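Local coordinates for protein branched-chain alpha-ketoacid decarboxylase (Lactococcus lactis, PDB 2VBF) that probably decarboxylates branched-chain and aromatic alpha-keto acids to aldehydes, using thiamine diphosphate and a magnesium ion, at residues Ser392-Val397 with Arg445-Ile450; Pro472-Ile477 with Met542-Leu547. One frame throughout, in Å; residues are numbered along the deposited sequence. Where two conformers were deposited one is given.

Contact 1. Residues Ser392-Val397 with Arg445-Ile450; sequences SNETIV and RHLLFI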
ATOM      1  N   SER A 392       8.584 -29.856  16.125  1.00 19.27           N
ATOM      2  CA  SER A 392       7.134 -30.026  16.060  0.50 19.43           C
ATOM      3  C   SER A 392       6.409 -28.789  16.607  1.00 18.13           C
ATOM      4  O   SER A 392       6.988 -28.000  17.370  1.00 18.32           O
ATOM      5  CB  SER A 392       6.717 -31.256  16.867  0.50 19.54           C
ATOM      6  OG  SER A 392       7.088 -31.102  18.226  0.50 19.38           O
ATOM      7  N   ASN A 393       5.142 -28.634  16.225  1.00 17.68           N
ATOM      8  CA  ASN A 393       4.298 -27.510  16.639  1.00 18.43           C
ATOM      9  C   ASN A 393       4.932 -26.141  16.354  1.00 18.03           C
ATOM     10  O   ASN A 393       4.885 -25.236  17.186  1.00 18.33           O
ATOM     11  CB  ASN A 393       3.912 -27.625  18.128  1.00 20.30           C
ATOM     12  CG  ASN A 393       2.711 -26.719  18.520  1.00 21.32           C
ATOM     13  OD1 ASN A 393       1.795 -26.459  17.721  1.00 24.36           O
ATOM     14  ND2 ASN A 393       2.715 -26.258  19.766  1.00 26.15           N
ATOM     15  N   GLU A 394       5.544 -26.008  15.186  1.00 15.79           N
ATOM     16  CA  GLU A 394       6.039 -24.707  14.705  1.00 16.56           C
ATOM     17  C   GLU A 394       5.358 -24.327  13.409  1.00 15.19           C
ATOM     18  O   GLU A 394       4.822 -25.184  12.711  1.00 14.22           O
ATOM     19  CB  GLU A 394       7.542 -24.752  14.441  1.00 17.35           C
ATOM     20  CG  GLU A 394       8.384 -24.902  15.677  1.00 19.99           C
ATOM     21  CD  GLU A 394       9.874 -24.908  15.375  1.00 19.45           C
ATOM     22  OE1 GLU A 394      10.292 -25.347  14.279  1.00 24.54           O
ATOM     23  OE2 GLU A 394      10.632 -24.492  16.242  1.00 24.88           O
ATOM     24  N   THR A 395       5.391 -23.033  13.101  1.00 14.62           N
ATOM     25  CA  THR A 395       4.912 -22.528  11.821  1.00 14.71           C
ATOM     26  C   THR A 395       6.092 -21.844  11.129  1.00 14.64           C
ATOM     27  O   THR A 395       6.702 -20.925  11.704  1.00 14.89           O
ATOM     28  CB  THR A 395       3.708 -21.566  11.986  1.00 14.69           C
ATOM     29  OG1 THR A 395       2.619 -22.258  12.616  1.00 14.83           O
ATOM     30  CG2 THR A 395       3.234 -21.049  10.622  1.00 14.06           C
ATOM     31  N   ILE A 396       6.428 -22.326   9.932  1.00 13.20           N
ATOM     32  CA  ILE A 396       7.476 -21.724   9.097  1.00 13.90           C
ATOM     33  C   ILE A 396       6.816 -20.776   8.105  1.00 13.68           C
ATOM     34  O   ILE A 396       5.899 -21.164   7.383  1.00 13.01           O
ATOM     35  CB  ILE A 396       8.314 -22.782   8.348  1.00 15.07           C
ATOM     36  CG1 ILE A 396       9.206 -23.560   9.334  1.00 17.16           C
ATOM     37  CG2 ILE A 396       9.180 -22.117   7.276  1.00 12.96           C
ATOM     38  CD1 ILE A 396      10.227 -24.498   8.663  1.00 20.06           C
ATOM     39  N   VAL A 397       7.278 -19.533   8.083  1.00 12.95           N
ATOM     40  CA  VAL A 397       6.749 -18.531   7.151  1.00 12.80           C
ATOM     41  C   VAL A 397       7.913 -18.099   6.266  1.00 12.69           C
ATOM     42  O   VAL A 397       8.986 -17.751   6.775  1.00 12.13           O
ATOM     43  CB  VAL A 397       6.133 -17.323   7.897  1.00 12.65           C
ATOM     44  CG1 VAL A 397       5.424 -16.382   6.916  1.00 11.94           C
ATOM     45  CG2 VAL A 397       5.193 -17.763   9.021  1.00 13.18           C
ATOM     46  N   ARG A 445       5.079 -21.887  17.659  1.00 16.75           N
ATOM     47  CA  ARG A 445       6.217 -20.966  17.519  1.00 15.56           C
ATOM     48  C   ARG A 445       6.451 -20.693  16.042  1.00 13.65           C
ATOM     49  O   ARG A 445       6.722 -21.607  15.276  1.00 13.38           O
ATOM     50  CB  ARG A 445       7.504 -21.528  18.142  1.00 18.03           C
ATOM     51  CG  ARG A 445       8.668 -20.508  18.286  1.00 18.55           C
ATOM     52  CD  ARG A 445       8.652 -19.875  19.655  1.00 19.56           C
ATOM     53  NE  ARG A 445       9.517 -18.705  19.825  1.00 17.26           N
ATOM     54  CZ  ARG A 445      10.694 -18.697  20.454  1.00 18.96           C
ATOM     55  NH1 ARG A 445      11.225 -19.819  20.932  1.00 16.62           N
ATOM     56  NH2 ARG A 445      11.360 -17.556  20.595  1.00 17.66           N
ATOM     57  N   HIS A 446       6.380 -19.420  15.674  1.00 14.00           N
ATOM     58  CA  HIS A 446       6.612 -18.992  14.306  1.00 14.00           C
ATOM     59  C   HIS A 446       8.069 -18.660  14.033  1.00 13.95           C
ATOM     60  O   HIS A 446       8.705 -17.903  14.790  1.00 15.00           O
ATOM     61  CB  HIS A 446       5.714 -17.810  13.958  1.00 13.87           C
ATOM     62  CG  HIS A 446       4.289 -18.203  13.735  1.00 13.87           C
ATOM     63  ND1 HIS A 446       3.561 -18.909  14.675  1.00 13.21           N
ATOM     64  CD2 HIS A 446       3.456 -17.998  12.686  1.00 13.92           C
ATOM     65  CE1 HIS A 446       2.338 -19.115  14.210  1.00 13.02           C
ATOM     66  NE2 HIS A 446       2.254 -18.587  12.999  1.00 13.61           N
ATOM     67  N   LEU A 447       8.565 -19.240  12.949  1.00 13.68           N
ATOM     68  CA  LEU A 447       9.878 -18.977  12.405  1.00 13.36           C
ATOM     69  C   LEU A 447       9.686 -18.306  11.045  1.00 13.09           C
ATOM     70  O   LEU A 447       9.112 -18.905  10.134  1.00 13.17           O
ATOM     71  CB  LEU A 447      10.651 -20.284  12.236  1.00 15.27           C
ATOM     72  CG  LEU A 447      11.280 -20.880  13.509  1.00 14.64           C
ATOM     73  CD1 LEU A 447      10.234 -21.337  14.520  1.00 17.93           C
ATOM     74  CD2 LEU A 447      12.187 -22.021  13.127  1.00 17.19           C
ATOM     75  N   LEU A 448      10.135 -17.052  10.940  1.00 12.22           N
ATOM     76  CA  LEU A 448      10.054 -16.260   9.705  1.00 12.40           C
ATOM     77  C   LEU A 448      11.388 -16.188   8.984  1.00 12.08           C
ATOM     78  O   LEU A 448      12.400 -15.853   9.588  1.00 13.51           O
ATOM     79  CB  LEU A 448       9.610 -14.831  10.022  1.00 12.17           C
ATOM     80  CG  LEU A 448       9.599 -13.823   8.866  1.00 10.84           C
ATOM     81  CD1 LEU A 448       8.586 -14.254   7.790  1.00 12.19           C
ATOM     82  CD2 LEU A 448       9.314 -12.425   9.367  1.00 12.99           C
ATOM     83  N   PHE A 449      11.352 -16.464   7.685  1.00 11.82           N
ATOM     84  CA  PHE A 449      12.477 -16.258   6.805  1.00 12.36           C
ATOM     85  C   PHE A 449      12.058 -15.243   5.755  1.00 12.82           C
ATOM     86  O   PHE A 449      11.203 -15.531   4.907  1.00 12.60           O
ATOM     87  CB  PHE A 449      12.894 -17.571   6.162  1.00 12.73           C
ATOM     88  CG  PHE A 449      13.324 -18.608   7.175  1.00 12.07           C
ATOM     89  CD1 PHE A 449      14.639 -18.659   7.613  1.00 14.49           C
ATOM     90  CD2 PHE A 449      12.404 -19.478   7.725  1.00 13.84           C
ATOM     91  CE1 PHE A 449      15.032 -19.585   8.565  1.00 13.68           C
ATOM     92  CE2 PHE A 449      12.796 -20.409   8.677  1.00 13.54           C
ATOM     93  CZ  PHE A 449      14.111 -20.457   9.095  1.00 13.67           C
ATOM     94  N   ILE A 450      12.654 -14.060   5.841  1.00 13.41           N
ATOM     95  CA  ILE A 450      12.345 -12.948   4.949  1.00 12.07           C
ATOM     96  C   ILE A 450      13.638 -12.307   4.437  1.00 12.30           C
ATOM     97  O   ILE A 450      14.613 -12.173   5.180  1.00 11.56           O
ATOM     98  CB  ILE A 450      11.422 -11.916   5.645  1.00 12.20           C
ATOM     99  CG1 ILE A 450      10.966 -10.839   4.648  1.00 12.51           C
ATOM    100  CG2 ILE A 450      12.094 -11.274   6.875  1.00 10.78           C
ATOM    101  CD1 ILE A 450       9.822  -9.972   5.185  1.00 10.72           C
TER
HETATM  102  O   HOH W   1       5.669 -24.179  19.604  1.00 23.39           O
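Two neighbouring parallel strands of the six-stranded sheet in the C-terminal thiamine diphosphate-binding domain meet here, Glu394 to Val397 running beside Arg445 to Leu448. Thr395 and Val397 supply the regular ladder: Thr395 N donates to Arg445 O (2.9 Å), Thr395 O accepts from Leu447 N, Val397 N reaches Leu447 O, and Val397 O takes Phe449 N. Arg445 N makes a weak bond to Asn393 O (3.4 Å), and a water bridges the same two atoms. On the Thr395 face, CB of Thr395 sits over the centre of the His446 ring, 3.5 Å from its centroid and 10° off the normal, a CH-pi contact. Thr395 OG1 lies anti to its carbonyl carbon (chi1 -60°) and bonds to Ser444 OG, while His446 NE2 is held by Ser437 OG and ND1 by Ser444 O, which together fix the ring's rotation. Further along that face Val397 CG1 touches Leu448 CD1 at 3.9 Å. On the other face Glu394 OE2 lies 3.6 Å from Leu447 CD1 and is hydrogen-bonded to Gln536 NE2. Ile396 CG2 meets the edge of the Phe449 ring at CD2, 4.2 Å away. Parallel strands linked through helices in this way are typical of the alpha/beta domains of thiamine diphosphate enzymes.

Contact 2. Residues Pro472-Ile477 with Met542-Leu547; sequences PICFII and MYWIEL
Ile476 CD1 rests over the face of the Trp544 indole, 3.7 Å from the centroid of the five-membered ring and 15° off its normal. The chi2 of 80° in Ile476 swings this methyl toward the ring. Cys474 packs obliquely against the six-membered ring, CB 3.7 Å from Trp544 CE3, and its SG also meets Met542 CE at 4.0 Å. Met542 stretches out with CG anti to the backbone N (chi1 -179°) and lays CG 3.8 Å from CD of Pro472. On the opposite face Ile545 CD1 approaches Phe475 CE1 closely, at 3.4 Å, and Leu547 CD1 comes to 3.9 Å from Phe475 CD1. Between these two layers of side chains the parallel strands are joined by five backbone hydrogen bonds, from Tyr543 N to Pro472 O (3.0 Å), then alternating through Cys474 N, Ile545 N, Ile476 N and Leu547 N. Farther out, Trp544 NE1 is bonded to Tyr503 O, which anchors the indole, and the carboxylate of Glu546 bonds to Asn478 ND2 and Ser504 N. Helix 525-537 packs on Ile473, Tyr543 and Ile545. No side-chain polar group bonds to the other strand: the faces fit by apolar and CH-pi contacts, and polar bonding is left to the backbones.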
ATOM      1  N   PRO A 472       8.114 -14.513  18.088  1.00 14.21           N
ATOM      2  CA  PRO A 472       8.549 -15.318  16.953  1.00 14.00           C
ATOM      3  C   PRO A 472      10.068 -15.307  16.825  1.00 13.53           C
ATOM      4  O   PRO A 472      10.731 -14.483  17.456  1.00 15.68           O
ATOM      5  CB  PRO A 472       7.922 -14.583  15.771  1.00 14.63           C
ATOM      6  CG  PRO A 472       7.986 -13.187  16.180  1.00 13.07           C
ATOM      7  CD  PRO A 472       7.565 -13.224  17.632  1.00 13.63           C
ATOM      8  N   ILE A 473      10.595 -16.195  15.991  1.00 13.21           N
ATOM      9  CA  ILE A 473      12.011 -16.221  15.655  1.00 14.31           C
ATOM     10  C   ILE A 473      12.112 -15.749  14.197  1.00 14.89           C
ATOM     11  O   ILE A 473      11.621 -16.420  13.284  1.00 15.51           O
ATOM     12  CB  ILE A 473      12.615 -17.626  15.809  1.00 14.94           C
ATOM     13  CG1 ILE A 473      12.392 -18.153  17.240  1.00 15.50           C
ATOM     14  CG2 ILE A 473      14.114 -17.619  15.407  1.00 15.08           C
ATOM     15  CD1 ILE A 473      12.693 -19.635  17.404  1.00 16.93           C
ATOM     16  N   CYS A 474      12.709 -14.577  14.001  1.00 12.87           N
ATOM     17  CA  CYS A 474      12.750 -13.926  12.702  1.00 14.08           C
ATOM     18  C   CYS A 474      14.161 -13.957  12.156  1.00 13.95           C
ATOM     19  O   CYS A 474      15.092 -13.511  12.834  1.00 15.80           O
ATOM     20  CB  CYS A 474      12.288 -12.483  12.830  1.00 13.02           C
ATOM     21  SG  CYS A 474      10.622 -12.325  13.462  1.00 16.27           S
ATOM     22  N   PHE A 475      14.303 -14.493  10.950  1.00 14.57           N
ATOM     23  CA  PHE A 475      15.573 -14.557  10.222  1.00 14.53           C
ATOM     24  C   PHE A 475      15.507 -13.623   9.023  1.00 14.83           C
ATOM     25  O   PHE A 475      14.666 -13.810   8.143  1.00 14.81           O
ATOM     26  CB  PHE A 475      15.865 -15.968   9.724  1.00 16.23           C
ATOM     27  CG  PHE A 475      16.069 -16.970  10.815  1.00 14.95           C
ATOM     28  CD1 PHE A 475      17.317 -17.115  11.415  1.00 16.21           C
ATOM     29  CD2 PHE A 475      15.024 -17.768  11.236  1.00 16.12           C
ATOM     30  CE1 PHE A 475      17.509 -18.049  12.416  1.00 17.76           C
ATOM     31  CE2 PHE A 475      15.202 -18.700  12.249  1.00 16.05           C
ATOM     32  CZ  PHE A 475      16.446 -18.846  12.837  1.00 17.32           C
ATOM     33  N   ILE A 476      16.395 -12.634   8.990  1.00 12.74           N
ATOM     34  CA  ILE A 476      16.468 -11.666   7.881  1.00 14.40           C
ATOM     35  C   ILE A 476      17.663 -12.056   7.010  1.00 14.54           C
ATOM     36  O   ILE A 476      18.810 -12.049   7.482  1.00 15.20           O
ATOM     37  CB  ILE A 476      16.629 -10.201   8.375  1.00 14.54           C
ATOM     38  CG1 ILE A 476      15.488  -9.793   9.322  1.00 17.03           C
ATOM     39  CG2 ILE A 476      16.705  -9.237   7.178  1.00 13.88           C
ATOM     40  CD1 ILE A 476      15.628 -10.267  10.745  1.00 20.90           C
ATOM     41  N   ILE A 477      17.404 -12.401   5.746  1.00 14.25           N
ATOM     42  CA  ILE A 477      18.478 -12.805   4.844  1.00 14.30           C
ATOM     43  C   ILE A 477      19.091 -11.581   4.164  1.00 14.65           C
ATOM     44  O   ILE A 477      18.580 -11.071   3.187  1.00 15.88           O
ATOM     45  CB  ILE A 477      18.037 -13.847   3.813  1.00 14.36           C
ATOM     46  CG1 ILE A 477      17.472 -15.081   4.533  1.00 15.14           C
ATOM     47  CG2 ILE A 477      19.200 -14.216   2.917  1.00 15.54           C
ATOM     48  CD1 ILE A 477      17.067 -16.210   3.622  1.00 17.55           C
ATOM     49  N   MET A 542      11.322 -12.615  21.616  1.00 16.70           N
ATOM     50  CA  MET A 542      11.404 -12.581  20.168  1.00 16.10           C
ATOM     51  C   MET A 542      12.883 -12.593  19.785  1.00 15.84           C
ATOM     52  O   MET A 542      13.717 -11.996  20.476  1.00 15.55           O
ATOM     53  CB  MET A 542      10.732 -11.304  19.639  1.00 16.50           C
ATOM     54  CG  MET A 542      10.716 -11.149  18.132  1.00 17.85           C
ATOM     55  SD  MET A 542       9.645  -9.784  17.650  1.00 17.05           S
ATOM     56  CE  MET A 542      10.437  -9.294  16.125  1.00 19.62           C
ATOM     57  N   TYR A 543      13.204 -13.274  18.694  1.00 15.48           N
ATOM     58  CA  TYR A 543      14.558 -13.283  18.165  1.00 15.42           C
ATOM     59  C   TYR A 543      14.581 -12.621  16.787  1.00 14.74           C
ATOM     60  O   TYR A 543      13.695 -12.857  15.963  1.00 14.37           O
ATOM     61  CB  TYR A 543      15.130 -14.704  18.143  1.00 17.98           C
ATOM     62  CG  TYR A 543      15.621 -15.081  19.512  1.00 18.31           C
ATOM     63  CD1 TYR A 543      14.718 -15.294  20.551  1.00 18.00           C
ATOM     64  CD2 TYR A 543      16.981 -15.163  19.795  1.00 18.96           C
ATOM     65  CE1 TYR A 543      15.155 -15.601  21.835  1.00 20.64           C
ATOM     66  CE2 TYR A 543      17.428 -15.474  21.073  1.00 19.53           C
ATOM     67  CZ  TYR A 543      16.511 -15.696  22.085  1.00 20.82           C
ATOM     68  OH  TYR A 543      16.951 -15.992  23.353  1.00 21.19           O
ATOM     69  N   TRP A 544      15.584 -11.768  16.584  1.00 14.95           N
ATOM     70  CA  TRP A 544      15.749 -10.984  15.363  1.00 13.99           C
ATOM     71  C   TRP A 544      17.175 -11.212  14.852  1.00 15.08           C
ATOM     72  O   TRP A 544      18.138 -10.628  15.359  1.00 16.09           O
ATOM     73  CB  TRP A 544      15.504  -9.519  15.679  1.00 15.44           C
ATOM     74  CG  TRP A 544      15.379  -8.627  14.490  1.00 14.92           C
ATOM     75  CD1 TRP A 544      16.348  -7.818  13.951  1.00 16.48           C
ATOM     76  CD2 TRP A 544      14.203  -8.429  13.693  1.00 14.54           C
ATOM     77  NE1 TRP A 544      15.839  -7.135  12.876  1.00 15.38           N
ATOM     78  CE2 TRP A 544      14.531  -7.494  12.689  1.00 14.90           C
ATOM     79  CE3 TRP A 544      12.911  -8.961  13.724  1.00 14.75           C
ATOM     80  CZ2 TRP A 544      13.608  -7.071  11.725  1.00 14.73           C
ATOM     81  CZ3 TRP A 544      11.995  -8.542  12.769  1.00 16.61           C
ATOM     82  CH2 TRP A 544      12.353  -7.600  11.782  1.00 14.98           C
ATOM     83  N   ILE A 545      17.296 -12.087  13.859  1.00 14.77           N
ATOM     84  CA  ILE A 545      18.567 -12.660  13.476  1.00 15.39           C
ATOM     85  C   ILE A 545      18.917 -12.282  12.052  1.00 16.02           C
ATOM     86  O   ILE A 545      18.288 -12.757  11.099  1.00 13.79           O
ATOM     87  CB  ILE A 545      18.526 -14.198  13.609  1.00 15.41           C
ATOM     88  CG1 ILE A 545      18.204 -14.597  15.053  1.00 16.38           C
ATOM     89  CG2 ILE A 545      19.836 -14.825  13.134  1.00 15.76           C
ATOM     90  CD1 ILE A 545      17.621 -16.001  15.169  1.00 17.90           C
ATOM     91  N   GLU A 546      19.944 -11.442  11.912  1.00 15.13           N
ATOM     92  CA  GLU A 546      20.420 -11.047  10.596  1.00 15.91           C
ATOM     93  C   GLU A 546      21.386 -12.113  10.080  1.00 16.83           C
ATOM     94  O   GLU A 546      22.462 -12.315  10.656  1.00 17.88           O
ATOM     95  CB  GLU A 546      21.086  -9.667  10.654  1.00 14.91           C
ATOM     96  CG  GLU A 546      21.663  -9.212   9.307  1.00 15.51           C
ATOM     97  CD  GLU A 546      22.303  -7.843   9.360  1.00 17.07           C
ATOM     98  OE1 GLU A 546      22.177  -7.151  10.396  1.00 19.73           O
ATOM     99  OE2 GLU A 546      22.916  -7.461   8.338  1.00 18.56           O
ATOM    100  N   LEU A 547      20.989 -12.805   9.012  1.00 14.84           N
ATOM    101  CA  LEU A 547      21.846 -13.788   8.338  1.00 16.26           C
ATOM    102  C   LEU A 547      22.560 -13.105   7.190  1.00 17.82           C
ATOM    103  O   LEU A 547      21.919 -12.456   6.359  1.00 17.70           O
ATOM    104  CB  LEU A 547      21.024 -14.958   7.790  1.00 16.39           C
ATOM    105  CG  LEU A 547      20.127 -15.696   8.786  1.00 16.75           C
ATOM    106  CD1 LEU A 547      19.359 -16.801   8.065  1.00 18.06           C
ATOM    107  CD2 LEU A 547      20.944 -16.269   9.960  1.00 17.66           C
TER

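How the contacts relate
From the N terminus, the chain enters the third domain's sheet with 394-398, passes through the edge strand 417-419 and helix 430-440, and closes contact 1 at 445-450. Only then does contact 2 open, at 472-477, after helices 452-458 and 462-467; it closes at 542-547, after edge strand 517-522 and helix 525-537 in the sequence. The two loops therefore follow in series, neither nested nor crossed. Strands 445-451 and 473-478 join them: Leu448 O lies 2.7 Å from Phe475 N, a probable hydrogen bond, and the Phe449 and Phe475 rings meet nearly parallel. The two contacts together join the four central strands of the six-stranded sheet, with the side chain of Ile477 about 5 Å from the bound thiamine diphosphate.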